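Putative pore-forming toxin (Bacteroides vulgatus ATCC 8482, PDB 3KOG) is of unproven function but is probably a secreted or membrane-associated, mostly beta-stranded protein that may form pores. Local coordinates at residues 112-115 and 116-119. Sequence-based numbering, arbitrary orientation.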
loop_
_atom_site.group_PDB
_atom_site.type_symbol
_atom_site.label_atom_id
_atom_site.label_comp_id
_atom_site.label_asym_id
_atom_site.label_seq_id
_atom_site.Cartn_x
_atom_site.Cartn_y
_atom_site.Cartn_z
ATOM N N THR A 112 -8.506 9.808 9.616
ATOM C CA THR A 112 -7.513 10.817 9.311
ATOM C C THR A 112 -7.004 11.286 10.680
ATOM O O THR A 112 -7.815 11.486 11.592
ATOM C CB THR A 112 -8.140 11.973 8.520
ATOM O OG1 THR A 112 -8.648 11.470 7.287
ATOM C CG2 THR A 112 -7.131 13.062 8.185
ATOM N N LYS A 113 -5.683 11.317 10.853
ATOM C CA LYS A 113 -5.036 11.850 12.073
ATOM C C LYS A 113 -4.216 13.057 11.639
ATOM O O LYS A 113 -3.607 13.041 10.553
ATOM C CB LYS A 113 -4.087 10.834 12.706
ATOM C CG LYS A 113 -4.710 9.489 13.020
ATOM C CD LYS A 113 -3.889 8.689 14.077
ATOM C CE LYS A 113 -2.386 8.921 13.955
ATOM N NZ LYS A 113 -1.581 7.743 14.402
ATOM N N HIS A 114 -4.185 14.085 12.474
ATOM C CA HIS A 114 -3.520 15.303 12.130
ATOM C C HIS A 114 -2.821 15.845 13.370
ATOM O O HIS A 114 -3.441 16.007 14.406
ATOM C CB HIS A 114 -4.547 16.316 11.639
ATOM C CG HIS A 114 -3.947 17.589 11.144
ATOM N ND1 HIS A 114 -4.563 18.812 11.277
ATOM C CD2 HIS A 114 -2.776 17.825 10.509
ATOM C CE1 HIS A 114 -3.810 19.740 10.715
ATOM N NE2 HIS A 114 -2.712 19.166 10.248
ATOM N N SER A 115 -1.533 16.125 13.249
ATOM C CA SER A 115 -0.799 16.772 14.312
ATOM C C SER A 115 -1.218 18.260 14.470
ATOM O O SER A 115 -1.936 18.834 13.608
ATOM C CB SER A 115 0.683 16.702 14.004
ATOM O OG SER A 115 0.992 17.531 12.906
ATOM N N GLY A 116 -0.785 18.872 15.566
ATOM C CA GLY A 116 -0.796 20.322 15.692
ATOM C C GLY A 116 0.253 20.893 14.741
ATOM O O GLY A 116 0.994 20.138 14.074
ATOM N N PHE A 117 0.320 22.221 14.679
ATOM C CA PHE A 117 1.163 22.954 13.701
ATOM C C PHE A 117 2.403 23.552 14.330
ATOM O O PHE A 117 2.314 24.199 15.370
ATOM C CB PHE A 117 0.409 24.159 13.101
ATOM C CG PHE A 117 -0.920 23.825 12.471
ATOM C CD1 PHE A 117 -0.988 23.308 11.187
ATOM C CD2 PHE A 117 -2.103 24.097 13.139
ATOM C CE1 PHE A 117 -2.228 23.016 10.583
ATOM C CE2 PHE A 117 -3.352 23.804 12.545
ATOM C CZ PHE A 117 -3.407 23.278 11.264
ATOM N N LYS A 118 3.539 23.365 13.686
ATOM C CA LYS A 118 4.775 24.063 14.010
ATOM C C LYS A 118 4.870 25.168 12.985
ATOM O O LYS A 118 4.904 24.888 11.766
ATOM C CB LYS A 118 5.998 23.160 13.847
ATOM C CG LYS A 118 6.571 22.598 15.140
ATOM C CD LYS A 118 7.475 21.391 14.844
ATOM N N ASN A 119 4.898 26.417 13.438
ATOM C CA ASN A 119 5.145 27.493 12.514
ATOM C C ASN A 119 6.641 27.649 12.385
ATOM O O ASN A 119 7.327 27.750 13.402
ATOM C CB ASN A 119 4.539 28.808 12.985
ATOM C CG ASN A 119 3.047 28.910 12.724
ATOM O OD1 ASN A 119 2.478 28.231 11.875
ATOM N ND2 ASN A 119 2.410 29.792 13.452
#
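The imidazole of H114 presents an edge to the phenyl ring of F117, three residues on, in an offset edge-to-face pair. The evidence is a plane-to-plane angle of 78° with ring centroids 5.2 Å apart. The touching is done by one corner of the imidazole: H114 CE1 comes within 3.6 Å of F117 CZ, which lies near the histidine plane, and H114 NE2 stands 3.9 Å from F117 CE1. Each ring has a further neighbour on strand 179-198, since H114 also stacks with F184, while R180 makes a cation-pi contact with F117. The hydrogen bond between H114 NE2 and S182 OG should limit rotation of the imidazole. Different first torsions bring the rings together: CG of H114 lies beside its carbonyl carbon and trans to the main-chain nitrogen, whereas F117 CG is anti to its carbonyl carbon, and the two side chains cross at about a right angle.

Between these aromatic residues the backbone is held by S115, whose OG donates to G116 O over 2.9 Å. This bond is bent at the acceptor, with a C=O...donor angle of 140° and the donor only slightly tilted from the carbonyl plane. A chi1 of 69° places OG between the backbone N and the carbonyl carbon of S115, on the side where G116 O lies. The hydroxyl is also hydrogen-bonded to V183 N, which ties the irregular part of the chain to its neighbour.

Backbone bonds of K113 with V185, S115 with V183 and K118 with F181 continue the pairing past this interruption. The arrangement is that of an exposed irregularity in an antiparallel beta sheet, where strand 98-120 loses its regular pairing around G116 and F117 beside strand 179-198.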